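Local atomic coordinates of Mgp-operon protein 3 (PDB entry 6RJ1), a protein that probably helps Mycoplasma pneumoniae adhere to host cells, as an extracellular, membrane-anchored adhesin of the P110-like family that is likely to recognise sugars. Residues D50-R63 with Q109-A121. Sequence-based numbering, arbitrary orientation.
Sequences DTKLVALVRSALVR and QDFASYVLIFKAA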
# COMPACT_ATOMS: atom_id res chain seq x y z
N ASP A 50 -22.78 16.68 -13.95
CA ASP A 50 -23.41 17.87 -13.38
C ASP A 50 -24.68 17.57 -12.54
O ASP A 50 -25.10 18.45 -11.77
CB ASP A 50 -23.70 18.91 -14.49
CG ASP A 50 -24.47 18.45 -15.74
OD1 ASP A 50 -24.54 17.21 -15.97
OD2 ASP A 50 -24.96 19.31 -16.49
N THR A 51 -25.27 16.37 -12.65
CA THR A 51 -26.48 16.02 -11.90
C THR A 51 -26.25 14.92 -10.83
O THR A 51 -27.22 14.51 -10.17
CB THR A 51 -27.64 15.68 -12.88
OG1 THR A 51 -28.91 15.93 -12.27
CG2 THR A 51 -27.57 14.25 -13.49
N LYS A 52 -25.00 14.46 -10.64
CA LYS A 52 -24.70 13.38 -9.69
C LYS A 52 -23.55 13.67 -8.72
O LYS A 52 -22.56 14.31 -9.07
CB LYS A 52 -24.43 12.08 -10.47
CG LYS A 52 -24.42 10.78 -9.64
CD LYS A 52 -25.22 9.67 -10.29
CE LYS A 52 -24.54 9.05 -11.49
NZ LYS A 52 -25.52 8.33 -12.36
N LEU A 53 -23.70 13.16 -7.48
CA LEU A 53 -22.72 13.22 -6.42
C LEU A 53 -22.71 11.88 -5.70
O LEU A 53 -23.74 11.43 -5.18
CB LEU A 53 -22.99 14.39 -5.45
CG LEU A 53 -22.02 14.54 -4.27
CD1 LEU A 53 -20.69 15.14 -4.72
CD2 LEU A 53 -22.64 15.40 -3.20
N VAL A 54 -21.55 11.22 -5.71
CA VAL A 54 -21.31 9.92 -5.10
C VAL A 54 -20.47 10.11 -3.83
O VAL A 54 -19.47 10.82 -3.88
CB VAL A 54 -20.64 8.95 -6.12
CG1 VAL A 54 -20.41 7.58 -5.51
CG2 VAL A 54 -21.47 8.85 -7.40
N ALA A 55 -20.88 9.51 -2.71
CA ALA A 55 -20.15 9.61 -1.43
C ALA A 55 -19.86 8.22 -0.84
O ALA A 55 -20.53 7.25 -1.18
CB ALA A 55 -20.94 10.46 -0.44
N LEU A 56 -18.83 8.13 0.02
CA LEU A 56 -18.41 6.91 0.71
C LEU A 56 -18.39 7.18 2.21
O LEU A 56 -17.71 8.10 2.67
CB LEU A 56 -17.02 6.46 0.22
CG LEU A 56 -16.43 5.17 0.81
CD1 LEU A 56 -17.35 3.98 0.56
CD2 LEU A 56 -15.06 4.90 0.25
N VAL A 57 -19.16 6.40 2.96
CA VAL A 57 -19.26 6.56 4.41
C VAL A 57 -19.01 5.25 5.17
O VAL A 57 -19.42 4.18 4.71
CB VAL A 57 -20.62 7.21 4.85
CG1 VAL A 57 -20.71 8.68 4.43
CG2 VAL A 57 -21.82 6.41 4.35
N ARG A 58 -18.38 5.35 6.35
CA ARG A 58 -18.09 4.22 7.21
C ARG A 58 -18.36 4.57 8.67
O ARG A 58 -18.35 5.74 9.02
CB ARG A 58 -16.65 3.70 6.99
CG ARG A 58 -15.56 4.62 7.50
CD ARG A 58 -14.19 4.16 7.06
NE ARG A 58 -13.17 5.15 7.41
CZ ARG A 58 -11.88 5.04 7.11
NH1 ARG A 58 -11.44 3.98 6.45
NH2 ARG A 58 -11.03 5.99 7.47
N SER A 59 -18.59 3.56 9.52
CA SER A 59 -18.85 3.78 10.94
C SER A 59 -17.83 3.04 11.79
O SER A 59 -17.49 1.90 11.48
CB SER A 59 -20.26 3.34 11.30
OG SER A 59 -20.42 3.10 12.69
N ALA A 60 -17.38 3.68 12.89
CA ALA A 60 -16.42 3.11 13.85
C ALA A 60 -17.11 2.03 14.72
O ALA A 60 -16.47 1.40 15.58
CB ALA A 60 -15.85 4.21 14.73
N LEU A 61 -18.41 1.82 14.50
CA LEU A 61 -19.18 0.83 15.23
C LEU A 61 -19.29 -0.48 14.47
O LEU A 61 -19.90 -1.42 14.99
CB LEU A 61 -20.57 1.37 15.61
CG LEU A 61 -20.62 2.40 16.73
CD1 LEU A 61 -21.98 3.05 16.79
CD2 LEU A 61 -20.28 1.79 18.08
N VAL A 62 -18.71 -0.56 13.25
CA VAL A 62 -18.73 -1.77 12.44
C VAL A 62 -17.93 -2.88 13.15
O VAL A 62 -16.85 -2.61 13.67
CB VAL A 62 -18.30 -1.53 10.96
CG1 VAL A 62 -16.79 -1.28 10.83
CG2 VAL A 62 -18.75 -2.66 10.06
N ARG A 63 -18.49 -4.10 13.24
CA ARG A 63 -17.82 -5.24 13.86
C ARG A 63 -17.88 -6.45 12.94
O ARG A 63 -18.95 -6.79 12.45
CB ARG A 63 -18.37 -5.53 15.27
CG ARG A 63 -17.99 -4.48 16.33
CD ARG A 63 -16.49 -4.31 16.52
NE ARG A 63 -16.16 -3.33 17.56
CZ ARG A 63 -16.13 -2.01 17.38
NH1 ARG A 63 -16.41 -1.49 16.19
NH2 ARG A 63 -15.82 -1.21 18.39
N GLN A 109 -28.51 -2.93 13.55
CA GLN A 109 -27.74 -2.72 12.33
C GLN A 109 -26.31 -3.20 12.47
O GLN A 109 -25.76 -3.22 13.58
CB GLN A 109 -27.77 -1.23 11.90
CG GLN A 109 -27.34 -0.25 12.99
CD GLN A 109 -27.65 1.20 12.69
OE1 GLN A 109 -27.13 1.78 11.73
NE2 GLN A 109 -28.48 1.81 13.52
N ASP A 110 -25.72 -3.58 11.34
CA ASP A 110 -24.34 -4.05 11.20
C ASP A 110 -23.31 -2.92 11.07
O ASP A 110 -22.11 -3.19 11.16
CB ASP A 110 -24.24 -4.99 9.99
CG ASP A 110 -24.93 -4.52 8.72
OD1 ASP A 110 -24.83 -3.31 8.40
OD2 ASP A 110 -25.58 -5.35 8.06
N PHE A 111 -23.77 -1.67 10.82
CA PHE A 111 -22.96 -0.45 10.62
C PHE A 111 -21.97 -0.61 9.45
O PHE A 111 -20.86 -0.07 9.50
CB PHE A 111 -22.27 0.03 11.91
CG PHE A 111 -23.19 0.26 13.09
CD1 PHE A 111 -23.47 -0.77 13.97
CD2 PHE A 111 -23.73 1.52 13.34
CE1 PHE A 111 -24.30 -0.55 15.08
CE2 PHE A 111 -24.54 1.73 14.46
CZ PHE A 111 -24.82 0.70 15.32
N ALA A 112 -22.39 -1.33 8.39
CA ALA A 112 -21.61 -1.56 7.18
C ALA A 112 -21.36 -0.24 6.45
O ALA A 112 -22.14 0.71 6.59
CB ALA A 112 -22.34 -2.51 6.26
N SER A 113 -20.30 -0.18 5.65
CA SER A 113 -19.99 1.00 4.86
C SER A 113 -20.96 1.13 3.68
O SER A 113 -21.47 0.13 3.17
CB SER A 113 -18.56 0.93 4.36
OG SER A 113 -17.66 0.88 5.46
N TYR A 114 -21.23 2.37 3.28
CA TYR A 114 -22.14 2.63 2.17
C TYR A 114 -21.56 3.57 1.15
O TYR A 114 -20.75 4.44 1.47
CB TYR A 114 -23.47 3.23 2.67
CG TYR A 114 -24.39 2.23 3.33
CD1 TYR A 114 -25.27 1.46 2.58
CD2 TYR A 114 -24.39 2.06 4.71
CE1 TYR A 114 -26.12 0.54 3.18
CE2 TYR A 114 -25.23 1.14 5.33
CZ TYR A 114 -26.10 0.38 4.56
OH TYR A 114 -26.92 -0.54 5.18
N VAL A 115 -22.01 3.39 -0.10
CA VAL A 115 -21.75 4.28 -1.22
C VAL A 115 -23.10 4.98 -1.37
O VAL A 115 -24.12 4.30 -1.53
CB VAL A 115 -21.30 3.55 -2.51
CG1 VAL A 115 -21.42 4.46 -3.73
CG2 VAL A 115 -19.88 3.03 -2.37
N LEU A 116 -23.12 6.31 -1.23
CA LEU A 116 -24.34 7.10 -1.31
C LEU A 116 -24.43 7.82 -2.64
O LEU A 116 -23.43 8.40 -3.08
CB LEU A 116 -24.44 8.11 -0.15
CG LEU A 116 -23.99 7.65 1.23
CD1 LEU A 116 -23.88 8.81 2.15
CD2 LEU A 116 -24.91 6.62 1.81
N ILE A 117 -25.61 7.80 -3.26
CA ILE A 117 -25.88 8.46 -4.53
C ILE A 117 -26.85 9.61 -4.29
O ILE A 117 -27.90 9.43 -3.66
CB ILE A 117 -26.41 7.45 -5.59
CG1 ILE A 117 -25.54 6.17 -5.70
CG2 ILE A 117 -26.63 8.11 -6.96
CD1 ILE A 117 -24.03 6.33 -6.14
N PHE A 118 -26.48 10.80 -4.79
CA PHE A 118 -27.26 12.02 -4.69
C PHE A 118 -27.53 12.58 -6.07
O PHE A 118 -26.69 12.45 -6.96
CB PHE A 118 -26.52 13.06 -3.85
CG PHE A 118 -26.36 12.73 -2.38
CD1 PHE A 118 -25.27 11.99 -1.93
CD2 PHE A 118 -27.29 13.18 -1.45
CE1 PHE A 118 -25.12 11.69 -0.57
CE2 PHE A 118 -27.14 12.88 -0.09
CZ PHE A 118 -26.06 12.14 0.34
N LYS A 119 -28.70 13.19 -6.24
CA LYS A 119 -29.09 13.83 -7.50
C LYS A 119 -29.14 15.33 -7.28
O LYS A 119 -29.51 15.77 -6.18
CB LYS A 119 -30.44 13.29 -8.04
CG LYS A 119 -31.71 13.62 -7.25
CD LYS A 119 -32.95 13.26 -8.06
CE LYS A 119 -34.20 13.19 -7.21
NZ LYS A 119 -34.23 11.97 -6.35
N ALA A 120 -28.76 16.11 -8.29
CA ALA A 120 -28.77 17.57 -8.18
C ALA A 120 -30.20 18.10 -8.08
O ALA A 120 -31.12 17.51 -8.64
CB ALA A 120 -28.06 18.19 -9.36
N ALA A 121 -30.37 19.16 -7.30
CA ALA A 121 -31.65 19.83 -7.07
C ALA A 121 -31.46 21.36 -7.21
O ALA A 121 -30.31 21.81 -7.16
CB ALA A 121 -32.18 19.46 -5.70
O HOH W 1 -18.35 1.09 8.21
O HOH W 2 -21.25 -5.26 12.69
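Leu53 and Phe118, Ala55 and Leu116, and Val57 and Tyr114 are the hydrogen-bonded pairs of an antiparallel ladder between strands 52-59 and 114-121, each joined by two backbone bonds. Ala120 N adds a further bond to Thr51 O at 2.9 Å. Mid-ladder both faces are buried, which suits apolar side chains, and beta-branched valine and isoleucine favour the extended backbone; Lys52 and Lys119 sit towards one end. On one face, Val54 CG1 lies 3.7 Å from Val115 CG1, while the Val54 side chain lies beside Ile117, pointing the same way, with CG2 against Ile117 CD1. Leu56 CD1 reaches Val115 CG2 on the same face. On the other, the side chains of Leu116 and Val57 cross at about a right angle, with Leu116 CD1 3.9 Å from Val57 CG2; small Ala55 puts CB at the edge of the Phe118 ring near its plane, and Leu53 O meets the edge in plane.

Past the ladder, the type I turn from Ser59 to Val62 meets Phe111. Leu61 CB sits 3.8 Å from the centroid of the Phe111 ring, 12° off its normal, a CH-pi contact; Gln109 CG covers the opposite face. With CG anti to its carbonyl carbon (chi1 -73°), Leu61 lies alongside the ring and brings CD1 to CE2 of Phe111. Ser59 OG accepts from Leu61 N in an ST turn, steadying this leucine, and also bonds Ser39; Asp110 OD1 accepts from Ala112 N in an Asx turn spanning Phe111, while its OD2 is salt-bridged to Lys133. Where direct strand bonds cease, water 1 links Ser59 N to Phe111 O and Ser113 OG, which also hydrogen-bonds Thr455, and water 2 joins Arg63 N to Asp110 O.

The two strands are inner members of a mixed sheet, between strands 40-48 and 125-135. Helix 30-33 packs on the Ala55, Leu116 and Phe118 face through Val30 and Ala33, and helix 86-93 touches Leu61 and Phe111.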